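Side-chain contacts in phosphotriesterase homology protein (Escherichia coli, PDB 1BF6), which hydrolyses phosphorylated glyceryl acetates, and also aromatic acetates and propionates, with two zinc ions bound in each subunit: residues T8-H13 with Y204-T209; L239-T244 with D258-T263; L135-F140 with L168-A173; G81-A86 with S155-F160; A227-G232 with S271-A276. One frame throughout, in Å; residues are numbered along the deposited sequence.

Contact 1. Residues T8-H13 with Y204-T209; sequences TLAHEH and YVQFDT. With ZN (zinc ion), chain C.
His11 and Asp208 reach toward each other through different first torsions. In His11, CG stands opposite the backbone N (chi1 -172°), which turns the imidazole toward the zinc; in Asp208, CG sits between the backbone N and the carbonyl carbon (chi1 51°), folding the carboxylate back beside that ring. The two side chains pass with ND1 of His11 3.7 Å from OD2 of Asp208, ring and carboxylate planes 56° apart, while their CB atoms touch at 3.8 Å. Gln206 lays its amide end beside the methyl of Ala10 and beside His11; a small residue suits the position where this amide comes down. The segments belong to strands 7-12 and 204-207 of the beta/alpha-barrel, and residues 11 to 13 form the His-X-His signature of metal-dependent hydrolases. NE2 of His11 binds the zinc at 2.3 Å and NE2 of His13 at 2.2 Å; Glu124 and Asp242 complete its protein ligands. Asp208 also hydrogen-bonds through OD1 to His185, a ligand of the second zinc. Its carboxylate thus lies in the second shell, fixing one ligand while packing against another, and its negative charge would probably favour the cationic metal pair.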
# COMPACT_ATOMS: atom_id res chain seq x y z
N THR A 8 0.64 0.71 -12.10
CA THR A 8 1.02 1.12 -10.75
C THR A 8 0.77 -0.01 -9.75
O THR A 8 -0.32 -0.61 -9.73
CB THR A 8 0.18 2.37 -10.29
OG1 THR A 8 0.46 3.49 -11.14
CG2 THR A 8 0.50 2.73 -8.83
N LEU A 9 1.79 -0.35 -8.96
CA LEU A 9 1.67 -1.36 -7.90
C LEU A 9 1.28 -0.48 -6.70
O LEU A 9 2.08 0.32 -6.24
CB LEU A 9 3.00 -2.08 -7.67
CG LEU A 9 3.20 -3.39 -8.45
CD1 LEU A 9 2.96 -3.20 -9.93
CD2 LEU A 9 4.59 -3.95 -8.18
N ALA A 10 0.05 -0.65 -6.24
CA ALA A 10 -0.53 0.18 -5.18
C ALA A 10 -0.02 0.04 -3.74
O ALA A 10 -0.33 0.88 -2.90
CB ALA A 10 -2.05 0.01 -5.19
N HIS A 11 0.77 -1.00 -3.47
CA HIS A 11 1.25 -1.23 -2.10
C HIS A 11 2.49 -2.11 -2.08
O HIS A 11 2.39 -3.33 -2.12
CB HIS A 11 0.16 -1.91 -1.28
CG HIS A 11 0.48 -2.02 0.18
ND1 HIS A 11 -0.25 -1.39 1.17
CD2 HIS A 11 1.49 -2.67 0.82
CE1 HIS A 11 0.31 -1.67 2.35
NE2 HIS A 11 1.36 -2.44 2.18
N GLU A 12 3.65 -1.47 -1.98
CA GLU A 12 4.92 -2.18 -1.97
C GLU A 12 5.92 -1.57 -1.00
O GLU A 12 5.72 -0.47 -0.47
CB GLU A 12 5.56 -2.12 -3.36
CG GLU A 12 4.74 -2.76 -4.47
CD GLU A 12 4.45 -4.22 -4.23
OE1 GLU A 12 5.23 -4.89 -3.52
OE2 GLU A 12 3.44 -4.71 -4.76
N HIS A 13 7.00 -2.31 -0.77
CA HIS A 13 8.09 -1.85 0.05
C HIS A 13 9.34 -2.06 -0.76
O HIS A 13 9.53 -3.15 -1.31
CB HIS A 13 8.19 -2.66 1.34
CG HIS A 13 7.02 -2.47 2.24
ND1 HIS A 13 6.86 -1.39 3.08
CD2 HIS A 13 5.89 -3.21 2.35
CE1 HIS A 13 5.66 -1.49 3.65
NE2 HIS A 13 5.04 -2.58 3.24
N TYR A 204 -11.80 2.92 -1.84
CA TYR A 204 -11.14 2.00 -2.77
C TYR A 204 -10.65 0.84 -1.90
O TYR A 204 -10.41 1.00 -0.69
CB TYR A 204 -9.94 2.63 -3.46
CG TYR A 204 -10.29 3.56 -4.60
CD1 TYR A 204 -10.81 4.82 -4.35
CD2 TYR A 204 -10.04 3.18 -5.93
CE1 TYR A 204 -11.08 5.70 -5.40
CE2 TYR A 204 -10.30 4.06 -6.99
CZ TYR A 204 -10.82 5.32 -6.71
OH TYR A 204 -11.08 6.20 -7.74
N VAL A 205 -10.56 -0.35 -2.50
CA VAL A 205 -10.09 -1.55 -1.80
C VAL A 205 -8.89 -2.14 -2.54
O VAL A 205 -8.75 -1.97 -3.76
CB VAL A 205 -11.21 -2.62 -1.65
CG1 VAL A 205 -12.31 -2.11 -0.71
CG2 VAL A 205 -11.79 -2.99 -3.03
N GLN A 206 -8.02 -2.82 -1.80
CA GLN A 206 -6.84 -3.42 -2.39
C GLN A 206 -6.65 -4.91 -2.17
O GLN A 206 -6.90 -5.43 -1.08
CB GLN A 206 -5.59 -2.69 -1.91
CG GLN A 206 -5.47 -1.30 -2.46
CD GLN A 206 -4.34 -0.52 -1.86
OE1 GLN A 206 -3.52 -1.04 -1.07
NE2 GLN A 206 -4.30 0.76 -2.20
N PHE A 207 -6.31 -5.60 -3.26
CA PHE A 207 -5.98 -7.02 -3.25
C PHE A 207 -4.48 -6.88 -3.44
O PHE A 207 -3.97 -6.90 -4.57
CB PHE A 207 -6.64 -7.76 -4.43
CG PHE A 207 -8.12 -8.04 -4.25
CD1 PHE A 207 -9.03 -7.01 -3.98
CD2 PHE A 207 -8.61 -9.35 -4.36
CE1 PHE A 207 -10.40 -7.28 -3.82
CE2 PHE A 207 -9.97 -9.62 -4.19
CZ PHE A 207 -10.87 -8.58 -3.92
N ASP A 208 -3.78 -6.64 -2.33
CA ASP A 208 -2.33 -6.40 -2.35
C ASP A 208 -1.43 -7.46 -1.70
O ASP A 208 -0.26 -7.18 -1.43
CB ASP A 208 -2.01 -5.03 -1.73
CG ASP A 208 -2.65 -4.84 -0.36
OD1 ASP A 208 -2.89 -5.84 0.34
OD2 ASP A 208 -2.96 -3.68 -0.01
N THR A 209 -1.99 -8.63 -1.42
CA THR A 209 -1.20 -9.72 -0.83
C THR A 209 -1.10 -10.88 -1.84
O THR A 209 -0.97 -12.06 -1.46
CB THR A 209 -1.79 -10.20 0.52
OG1 THR A 209 -3.13 -10.65 0.34
CG2 THR A 209 -1.76 -9.06 1.56
ZN ZN C . 3.01 -3.27 3.52

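Contact 2. Residues L239-T244 with D258-T263; sequences LSMDIT and DYLLTT. With ZN (zinc ion), chain C; SO4 (sulfate ion), chain F.
Met241, in the loop that leaves barrel strand 237-239, reaches across to Tyr259 and Leu260 in the first turn of helix 259-270. Its chain bends twice, at chi2 (-64°) and chi3 (-68°), so that the sulfur and the terminal methyl face different partners: SD lies 3.8 Å from CB of Leu260, and CE comes within 3.5 Å of CD1 of Tyr259, the two side chains crossing at about a right angle. An unbranched, pliable thioether suits such a bent path. This is the last beta-alpha connection of the barrel, and in the same interface CD1 of Leu260 lies 4.5 Å from CB of Leu239, while Leu260 also touches Leu9 and Leu282. Were Met241 cut back to an alanine, a gap is likely to open beside Leu260, with the ring of Tyr259 less firmly held. One residue further on, OD1 of Asp242 binds zinc at 2.4 Å, and two residues beyond Asp242, OG1 of Thr244 donates to O2 of a sulfate ion at 2.8 Å, which Lys212 and Tyr215 also hold.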
# COMPACT_ATOMS: atom_id res chain seq x y z
N LEU A 239 -4.39 -3.26 -7.09
CA LEU A 239 -3.62 -4.48 -6.85
C LEU A 239 -2.15 -4.28 -6.50
O LEU A 239 -1.54 -3.28 -6.88
CB LEU A 239 -3.66 -5.36 -8.11
CG LEU A 239 -5.01 -5.63 -8.80
CD1 LEU A 239 -4.77 -6.35 -10.13
CD2 LEU A 239 -5.93 -6.44 -7.93
N SER A 240 -1.58 -5.28 -5.81
CA SER A 240 -0.17 -5.29 -5.44
C SER A 240 0.28 -6.63 -4.81
O SER A 240 -0.53 -7.54 -4.64
CB SER A 240 0.17 -4.12 -4.51
OG SER A 240 1.19 -3.30 -5.08
N MET A 241 1.57 -6.71 -4.49
CA MET A 241 2.19 -7.91 -3.90
C MET A 241 2.57 -7.72 -2.42
O MET A 241 2.72 -8.69 -1.66
CB MET A 241 3.49 -8.23 -4.65
CG MET A 241 3.35 -8.41 -6.17
SD MET A 241 2.34 -9.81 -6.55
CE MET A 241 3.41 -11.12 -5.97
N ASP A 242 2.75 -6.46 -2.01
CA ASP A 242 3.18 -6.12 -0.65
C ASP A 242 4.47 -6.88 -0.29
O ASP A 242 4.51 -7.59 0.73
CB ASP A 242 2.08 -6.41 0.38
CG ASP A 242 2.43 -5.90 1.77
OD1 ASP A 242 3.32 -5.02 1.88
OD2 ASP A 242 1.83 -6.38 2.73
N ILE A 243 5.49 -6.77 -1.16
CA ILE A 243 6.79 -7.41 -0.92
C ILE A 243 7.38 -6.77 0.35
O ILE A 243 7.39 -5.54 0.48
CB ILE A 243 7.77 -7.21 -2.11
CG1 ILE A 243 7.24 -7.92 -3.36
CG2 ILE A 243 9.16 -7.68 -1.75
CD1 ILE A 243 7.01 -9.40 -3.19
N THR A 244 7.85 -7.61 1.27
CA THR A 244 8.39 -7.15 2.55
C THR A 244 9.67 -7.85 3.01
O THR A 244 10.34 -7.37 3.92
CB THR A 244 7.35 -7.36 3.69
OG1 THR A 244 7.02 -8.75 3.79
CG2 THR A 244 6.06 -6.56 3.45
N ASP A 258 7.32 -8.58 -10.03
CA ASP A 258 6.69 -8.87 -11.32
C ASP A 258 5.88 -10.16 -11.40
O ASP A 258 5.38 -10.50 -12.46
CB ASP A 258 7.69 -8.76 -12.48
CG ASP A 258 8.72 -9.89 -12.51
OD1 ASP A 258 8.81 -10.71 -11.56
OD2 ASP A 258 9.47 -9.94 -13.50
N TYR A 259 5.78 -10.88 -10.28
CA TYR A 259 4.98 -12.10 -10.22
C TYR A 259 3.55 -11.71 -10.57
O TYR A 259 2.80 -12.50 -11.14
CB TYR A 259 5.02 -12.69 -8.81
CG TYR A 259 4.13 -13.88 -8.59
CD1 TYR A 259 2.81 -13.73 -8.17
CD2 TYR A 259 4.63 -15.17 -8.74
CE1 TYR A 259 2.00 -14.84 -7.91
CE2 TYR A 259 3.84 -16.28 -8.48
CZ TYR A 259 2.53 -16.11 -8.07
OH TYR A 259 1.77 -17.22 -7.81
N LEU A 260 3.17 -10.48 -10.22
CA LEU A 260 1.83 -9.98 -10.50
C LEU A 260 1.54 -10.06 -12.00
O LEU A 260 0.46 -10.46 -12.41
CB LEU A 260 1.72 -8.52 -10.04
CG LEU A 260 0.38 -7.80 -10.28
CD1 LEU A 260 -0.71 -8.45 -9.45
CD2 LEU A 260 0.52 -6.32 -9.92
N LEU A 261 2.54 -9.70 -12.81
CA LEU A 261 2.38 -9.68 -14.26
C LEU A 261 2.78 -10.96 -14.99
O LEU A 261 2.19 -11.31 -16.02
CB LEU A 261 3.12 -8.46 -14.83
CG LEU A 261 2.56 -7.13 -14.28
CD1 LEU A 261 3.48 -5.98 -14.57
CD2 LEU A 261 1.17 -6.88 -14.85
N THR A 262 3.76 -11.68 -14.46
CA THR A 262 4.23 -12.92 -15.08
C THR A 262 3.35 -14.10 -14.72
O THR A 262 3.23 -15.05 -15.50
CB THR A 262 5.68 -13.26 -14.68
OG1 THR A 262 5.74 -13.55 -13.28
CG2 THR A 262 6.63 -12.12 -15.02
N THR A 263 2.67 -14.02 -13.57
CA THR A 263 1.85 -15.13 -13.11
C THR A 263 0.40 -14.85 -12.72
O THR A 263 -0.50 -15.50 -13.24
CB THR A 263 2.55 -15.85 -11.92
OG1 THR A 263 3.89 -16.19 -12.30
CG2 THR A 263 1.80 -17.09 -11.51
ZN ZN C . 3.01 -3.27 3.52
S SO4 F . 4.82 -11.05 5.74
O1 SO4 F . 5.21 -12.15 6.61
O2 SO4 F . 5.78 -9.88 5.97
O3 SO4 F . 4.90 -11.41 4.23
O4 SO4 F . 3.37 -10.66 6.03

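Contact 3. Residues L135-F140 with L168-A173; sequences LEEKVF and LALLQA
Phe140 and Leu170 bury the largest areas here, with Leu171 next. Leu170 swings CG away from its backbone N (chi1 -176°), and this sends both methyls across to the other helix: CD2 rests on CB of Phe140 at 3.5 Å, while CD1 lies 3.9 Å from OE2 of Glu137. Glu137 stretches over the outer side at about a right angle to the leucine, giving its CG to the packing, as suits a long residue with a carboxylate at the partly exposed margin. The two segments lie on helices 134-150 and 164-173 of the barrel's outer layer, one before and one after strand 154-157 in a beta-alpha succession; their short axes come within 10.5 Å and cross at -46°. On the inner side Leu171 meets the Phe140 ring at its edge, CG of Leu171 in the ring plane, 3.8 Å from CD2 of Phe140; CD2 of Leu171 also sits 3.5 Å from the backbone O of Phe140. Phe140 and Leu171 also reach strand 154-157, at Thr156 and Ile154.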
# COMPACT_ATOMS: atom_id res chain seq x y z
N LEU A 135 -4.12 3.94 20.60
CA LEU A 135 -3.03 4.60 19.89
C LEU A 135 -3.25 4.59 18.37
O LEU A 135 -2.86 5.53 17.68
CB LEU A 135 -1.68 3.97 20.22
CG LEU A 135 -1.19 4.19 21.66
CD1 LEU A 135 0.18 3.53 21.83
CD2 LEU A 135 -1.07 5.69 21.95
N GLU A 136 -3.82 3.51 17.86
CA GLU A 136 -4.12 3.43 16.43
C GLU A 136 -5.22 4.45 16.09
O GLU A 136 -5.14 5.13 15.06
CB GLU A 136 -4.55 2.01 16.07
CG GLU A 136 -3.36 1.07 15.95
CD GLU A 136 -3.74 -0.40 16.00
OE1 GLU A 136 -4.93 -0.73 16.14
OE2 GLU A 136 -2.81 -1.23 15.91
N GLU A 137 -6.22 4.56 16.95
CA GLU A 137 -7.30 5.53 16.74
C GLU A 137 -6.70 6.93 16.62
O GLU A 137 -7.05 7.69 15.72
CB GLU A 137 -8.30 5.50 17.89
CG GLU A 137 -9.38 6.58 17.75
CD GLU A 137 -10.38 6.59 18.89
OE1 GLU A 137 -9.98 6.31 20.04
OE2 GLU A 137 -11.55 6.89 18.63
N LYS A 138 -5.79 7.26 17.53
CA LYS A 138 -5.11 8.56 17.56
C LYS A 138 -4.34 8.79 16.26
O LYS A 138 -4.36 9.89 15.70
CB LYS A 138 -4.15 8.60 18.75
CG LYS A 138 -3.44 9.91 18.99
CD LYS A 138 -2.41 9.70 20.10
CE LYS A 138 -1.87 10.98 20.66
NZ LYS A 138 -0.95 10.65 21.80
N VAL A 139 -3.65 7.75 15.79
CA VAL A 139 -2.91 7.88 14.53
C VAL A 139 -3.89 8.13 13.35
O VAL A 139 -3.63 8.97 12.50
CB VAL A 139 -1.98 6.65 14.28
CG1 VAL A 139 -1.50 6.63 12.81
CG2 VAL A 139 -0.76 6.73 15.21
N PHE A 140 -5.00 7.41 13.32
CA PHE A 140 -5.99 7.60 12.27
C PHE A 140 -6.61 9.01 12.32
O PHE A 140 -6.89 9.62 11.28
CB PHE A 140 -7.07 6.53 12.34
CG PHE A 140 -6.78 5.32 11.48
CD1 PHE A 140 -5.77 4.42 11.84
CD2 PHE A 140 -7.46 5.11 10.29
CE1 PHE A 140 -5.45 3.32 11.02
CE2 PHE A 140 -7.15 4.01 9.46
CZ PHE A 140 -6.14 3.12 9.83
N LEU A 168 -12.88 3.14 8.08
CA LEU A 168 -13.61 4.09 7.23
C LEU A 168 -14.56 4.97 8.04
O LEU A 168 -14.65 6.17 7.78
CB LEU A 168 -14.36 3.36 6.11
CG LEU A 168 -13.50 2.61 5.08
CD1 LEU A 168 -14.41 2.01 4.01
CD2 LEU A 168 -12.49 3.56 4.45
N ALA A 169 -15.26 4.36 8.99
CA ALA A 169 -16.19 5.08 9.87
C ALA A 169 -15.43 6.12 10.70
O ALA A 169 -15.90 7.25 10.87
CB ALA A 169 -16.91 4.09 10.79
N LEU A 170 -14.25 5.75 11.20
CA LEU A 170 -13.42 6.66 11.98
C LEU A 170 -12.94 7.85 11.13
O LEU A 170 -13.04 9.02 11.53
CB LEU A 170 -12.21 5.91 12.56
CG LEU A 170 -11.27 6.68 13.49
CD1 LEU A 170 -12.04 7.14 14.74
CD2 LEU A 170 -10.10 5.80 13.91
N LEU A 171 -12.44 7.54 9.94
CA LEU A 171 -11.95 8.58 9.05
C LEU A 171 -13.06 9.53 8.59
O LEU A 171 -12.89 10.74 8.58
CB LEU A 171 -11.20 7.97 7.86
CG LEU A 171 -9.89 7.26 8.22
CD1 LEU A 171 -9.35 6.51 7.00
CD2 LEU A 171 -8.86 8.28 8.71
N GLN A 172 -14.22 8.96 8.26
CA GLN A 172 -15.37 9.76 7.82
C GLN A 172 -15.91 10.64 8.96
O GLN A 172 -16.30 11.78 8.73
CB GLN A 172 -16.47 8.85 7.29
CG GLN A 172 -17.73 9.60 6.90
CD GLN A 172 -18.69 8.74 6.13
OE1 GLN A 172 -19.27 7.79 6.66
NE2 GLN A 172 -18.86 9.06 4.85
N ALA A 173 -15.91 10.12 10.18
CA ALA A 173 -16.38 10.89 11.34
C ALA A 173 -15.46 12.11 11.53
O ALA A 173 -15.86 13.12 12.13
CB ALA A 173 -16.38 10.02 12.60

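Contact 4. Residues G81-A86 with S155-F160; sequences GYYQDA and STHTSF. With ZN (zinc ion), chain D.
His157 faces Tyr83 and Gln84 at the C-terminal end of barrel strand 154-157, and each part of its side chain has its own neighbour. CB of His157 lies 3.5 Å from the zinc; from it the chain swings CG to the side opposite the backbone N (chi1 161°), aiming the imidazole at the metal centre. CG and the ring beyond it lie under Tyr83, whose CE1 stands over one face, 3.7 Å from ND1 of His157. The pair is T-shaped, tyrosine edge to histidine face, with centroids 5.2 Å apart and planes at 81°. ND1 itself binds the zinc at 2.3 Å, in company with Glu124 and His185. CE1 has the phenol above it, OH of Tyr83 lying 3.5 Å away. At the tip, NE2 donates to OG of Ser159 at 2.9 Å, the acceptor close to the ring plane and the N-H...O angle 144°. The amide of Gln84 comes beside this tip, its NE2 3.5 Å from NE2 of His157; both are donors, so they pack without bonding. A water links the neighbours instead, giving its proton to OG of Ser159 at 3.1 Å and accepting weakly from NE2 of Gln84. Ser159 OG also bonds to Thr127 O. Held at NE2 by a small second-shell hydroxyl, and flanked by the tyrosine edge, the imidazole is fixed in its rotation and presents ND1 to the metal.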
# COMPACT_ATOMS: atom_id res chain seq x y z
N GLY A 81 3.53 8.48 7.93
CA GLY A 81 2.54 7.96 8.86
C GLY A 81 3.12 7.11 9.97
O GLY A 81 4.32 7.17 10.24
N TYR A 82 2.24 6.38 10.65
CA TYR A 82 2.64 5.46 11.72
C TYR A 82 1.95 4.13 11.43
O TYR A 82 0.79 4.09 11.00
CB TYR A 82 2.28 6.02 13.10
CG TYR A 82 3.28 7.07 13.58
CD1 TYR A 82 3.12 8.42 13.25
CD2 TYR A 82 4.41 6.70 14.32
CE1 TYR A 82 4.06 9.37 13.65
CE2 TYR A 82 5.36 7.64 14.73
CZ TYR A 82 5.18 8.98 14.39
OH TYR A 82 6.14 9.91 14.73
N TYR A 83 2.68 3.05 11.68
CA TYR A 83 2.24 1.68 11.37
C TYR A 83 1.07 1.06 12.14
O TYR A 83 -0.07 1.13 11.69
CB TYR A 83 3.48 0.79 11.39
CG TYR A 83 3.31 -0.58 10.76
CD1 TYR A 83 2.35 -0.82 9.78
CD2 TYR A 83 4.12 -1.64 11.16
CE1 TYR A 83 2.20 -2.08 9.22
CE2 TYR A 83 3.99 -2.90 10.61
CZ TYR A 83 3.03 -3.12 9.65
OH TYR A 83 2.88 -4.39 9.15
N GLN A 84 1.35 0.34 13.22
CA GLN A 84 0.31 -0.26 14.04
C GLN A 84 0.81 -0.33 15.48
O GLN A 84 2.00 -0.12 15.75
CB GLN A 84 -0.11 -1.65 13.54
CG GLN A 84 1.02 -2.61 13.34
CD GLN A 84 0.51 -3.99 13.00
OE1 GLN A 84 -0.27 -4.58 13.74
NE2 GLN A 84 0.96 -4.52 11.86
N ASP A 85 -0.11 -0.61 16.39
CA ASP A 85 0.18 -0.63 17.83
C ASP A 85 1.49 -1.27 18.28
O ASP A 85 2.32 -0.61 18.91
CB ASP A 85 -0.99 -1.22 18.60
CG ASP A 85 -1.00 -0.76 20.03
OD1 ASP A 85 -1.50 0.36 20.29
OD2 ASP A 85 -0.45 -1.48 20.89
N ALA A 86 1.70 -2.53 17.89
CA ALA A 86 2.90 -3.26 18.28
C ALA A 86 4.22 -2.66 17.79
O ALA A 86 5.26 -2.89 18.41
CB ALA A 86 2.77 -4.71 17.86
N SER A 155 -3.81 5.64 2.78
CA SER A 155 -3.72 4.23 2.40
C SER A 155 -3.50 3.43 3.69
O SER A 155 -2.52 3.65 4.40
CB SER A 155 -2.55 4.04 1.43
OG SER A 155 -2.45 2.68 1.04
N THR A 156 -4.39 2.49 3.96
CA THR A 156 -4.33 1.73 5.21
C THR A 156 -3.80 0.28 5.19
O THR A 156 -3.57 -0.30 4.13
CB THR A 156 -5.72 1.69 5.87
OG1 THR A 156 -6.51 0.65 5.28
CG2 THR A 156 -6.46 3.04 5.71
N HIS A 157 -3.62 -0.27 6.39
CA HIS A 157 -3.20 -1.65 6.63
C HIS A 157 -4.28 -2.30 7.49
O HIS A 157 -4.57 -1.80 8.59
CB HIS A 157 -1.86 -1.73 7.41
CG HIS A 157 -1.60 -3.06 8.08
ND1 HIS A 157 -0.60 -3.90 7.65
CD2 HIS A 157 -2.16 -3.59 9.20
CE1 HIS A 157 -0.57 -4.91 8.50
NE2 HIS A 157 -1.50 -4.77 9.45
N THR A 158 -4.93 -3.33 6.98
CA THR A 158 -5.89 -4.05 7.81
C THR A 158 -5.15 -5.35 8.14
O THR A 158 -4.46 -5.92 7.29
CB THR A 158 -7.26 -4.39 7.12
OG1 THR A 158 -7.05 -5.20 5.95
CG2 THR A 158 -8.03 -3.12 6.78
N SER A 159 -5.19 -5.73 9.41
CA SER A 159 -4.53 -6.95 9.87
C SER A 159 -5.43 -8.14 9.56
O SER A 159 -6.51 -8.29 10.13
CB SER A 159 -4.23 -6.86 11.37
OG SER A 159 -3.09 -6.04 11.57
N PHE A 160 -4.97 -8.98 8.63
CA PHE A 160 -5.73 -10.15 8.21
C PHE A 160 -7.15 -9.80 7.76
O PHE A 160 -8.12 -10.49 8.10
CB PHE A 160 -5.70 -11.23 9.30
CG PHE A 160 -4.31 -11.74 9.55
CD1 PHE A 160 -3.66 -12.51 8.58
CD2 PHE A 160 -3.61 -11.36 10.69
CE1 PHE A 160 -2.34 -12.90 8.74
CE2 PHE A 160 -2.28 -11.74 10.87
CZ PHE A 160 -1.64 -12.51 9.89
ZN ZN D . 0.46 -3.69 5.65
O HOH W 1 -0.43 -7.30 10.67

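Contact 5. Residues A227-G232 with S271-A276; sequences ALRDRG and SGFSQA
Arg229 carries the contact from the end of helix 218-230, meeting Gly272 and Phe273, and its neighbours in 227-232 show how that end is finished. Ala227 offers its carbonyl O to a residue one turn on, and Leu228 turns instead to helix 192-200. Arg229 itself runs fully extended from CB to NE, sliding past Phe273 in the opposite direction: CD sits over the ring face, 3.6 Å from the centroid, a CH-pi contact. Its guanidinium has the carbonyl of Gly272 over one face, O 3.5 Å from NH2, while NE makes a salt bridge with Asp277. Arg231 bends back, its NH1 donating to O of Ala227 at 2.9 Å, and Gly232, with positive phi, is the C-prime residue of the Schellman motif that ends the helix. Replacing Phe273 by an alanine would probably take away the surface on which CD of Arg229 rests, leaving its aliphatic part freer to move about the Asp277 salt bridge. Phe273 also meets His226 edge-to-face and touches Leu225 and Leu234, so the turn between helices 259-270 and 275-289 is docked against the end of helix 218-230.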
# COMPACT_ATOMS: atom_id res chain seq x y z
N ALA A 227 -16.22 -11.53 -8.58
CA ALA A 227 -17.45 -11.05 -7.93
C ALA A 227 -17.57 -9.54 -8.13
O ALA A 227 -18.65 -9.02 -8.41
CB ALA A 227 -17.44 -11.39 -6.44
N LEU A 228 -16.44 -8.84 -8.04
CA LEU A 228 -16.40 -7.40 -8.21
C LEU A 228 -16.63 -7.02 -9.68
O LEU A 228 -17.40 -6.11 -9.98
CB LEU A 228 -15.07 -6.84 -7.69
CG LEU A 228 -14.89 -7.14 -6.19
CD1 LEU A 228 -13.56 -6.57 -5.70
CD2 LEU A 228 -16.06 -6.59 -5.38
N ARG A 229 -16.00 -7.76 -10.58
CA ARG A 229 -16.18 -7.53 -12.01
C ARG A 229 -17.65 -7.76 -12.41
O ARG A 229 -18.22 -6.97 -13.17
CB ARG A 229 -15.28 -8.48 -12.80
CG ARG A 229 -15.44 -8.35 -14.30
CD ARG A 229 -14.60 -9.37 -15.01
NE ARG A 229 -14.73 -9.25 -16.46
CZ ARG A 229 -15.15 -10.23 -17.24
NH1 ARG A 229 -15.50 -11.40 -16.72
NH2 ARG A 229 -15.25 -10.03 -18.55
N ASP A 230 -18.26 -8.82 -11.87
CA ASP A 230 -19.65 -9.15 -12.17
C ASP A 230 -20.63 -8.07 -11.73
O ASP A 230 -21.73 -7.96 -12.27
CB ASP A 230 -20.07 -10.46 -11.50
CG ASP A 230 -19.31 -11.68 -12.02
OD1 ASP A 230 -18.84 -11.67 -13.18
OD2 ASP A 230 -19.20 -12.64 -11.23
N ARG A 231 -20.24 -7.30 -10.72
CA ARG A 231 -21.09 -6.23 -10.19
C ARG A 231 -20.70 -4.85 -10.71
O ARG A 231 -21.24 -3.83 -10.26
CB ARG A 231 -21.06 -6.27 -8.66
CG ARG A 231 -21.68 -7.51 -8.07
CD ARG A 231 -21.23 -7.72 -6.64
NE ARG A 231 -21.93 -8.83 -5.98
CZ ARG A 231 -21.67 -10.13 -6.18
NH1 ARG A 231 -20.73 -10.51 -7.03
NH2 ARG A 231 -22.37 -11.04 -5.51
N GLY A 232 -19.78 -4.83 -11.67
CA GLY A 232 -19.30 -3.59 -12.26
C GLY A 232 -18.56 -2.69 -11.28
O GLY A 232 -18.58 -1.46 -11.44
N SER A 271 -8.94 -16.88 -16.55
CA SER A 271 -10.23 -17.13 -15.92
C SER A 271 -11.35 -16.29 -16.54
O SER A 271 -12.51 -16.43 -16.15
CB SER A 271 -10.17 -16.88 -14.41
OG SER A 271 -9.94 -15.51 -14.12
N GLY A 272 -11.00 -15.38 -17.45
CA GLY A 272 -12.04 -14.57 -18.10
C GLY A 272 -11.93 -13.05 -18.17
O GLY A 272 -12.72 -12.43 -18.87
N PHE A 273 -10.98 -12.45 -17.45
CA PHE A 273 -10.83 -10.99 -17.47
C PHE A 273 -10.22 -10.49 -18.77
O PHE A 273 -9.21 -11.03 -19.23
CB PHE A 273 -9.92 -10.52 -16.32
CG PHE A 273 -10.63 -10.23 -15.02
CD1 PHE A 273 -11.49 -11.16 -14.44
CD2 PHE A 273 -10.38 -9.04 -14.34
CE1 PHE A 273 -12.08 -10.91 -13.18
CE2 PHE A 273 -10.96 -8.77 -13.09
CZ PHE A 273 -11.82 -9.71 -12.51
N SER A 274 -10.79 -9.43 -19.32
CA SER A 274 -10.27 -8.82 -20.55
C SER A 274 -9.08 -7.97 -20.14
O SER A 274 -8.90 -7.67 -18.95
CB SER A 274 -11.33 -7.93 -21.22
OG SER A 274 -11.54 -6.71 -20.50
N GLN A 275 -8.24 -7.60 -21.10
CA GLN A 275 -7.09 -6.77 -20.79
C GLN A 275 -7.54 -5.37 -20.34
O GLN A 275 -6.82 -4.71 -19.58
CB GLN A 275 -6.15 -6.68 -21.99
CG GLN A 275 -4.81 -6.00 -21.69
CD GLN A 275 -4.03 -6.68 -20.57
OE1 GLN A 275 -3.81 -7.88 -20.59
NE2 GLN A 275 -3.62 -5.89 -19.59
N ALA A 276 -8.71 -4.95 -20.80
CA ALA A 276 -9.28 -3.65 -20.43
C ALA A 276 -9.64 -3.70 -18.94
O ALA A 276 -9.42 -2.73 -18.22
CB ALA A 276 -10.52 -3.35 -21.26

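All five contacts belong to one beta/alpha-barrel. Contacts 1, 2 and 4 gather round its metal centre: contacts 1 and 2, centres about 9 Å apart, share one zinc, and OE2 of Glu12 is hydrogen-bonded to the Ser240 hydroxyl and the Met241 backbone N, while contact 4 brings in the second zinc. Contacts 3 and 4, centres about 11 Å apart, touch through Glu136 and Asp85; their segments alternate along the chain, nested inside the loop closed by contact 1. Contact 1 closes before contact 5 opens, and contact 2 is nested inside contact 5, whose centre is about 32 Å from that of contact 3. Thus ligands from distant parts of the sequence meet at one site, while contacts 3 and 5 join elements of the outer layer.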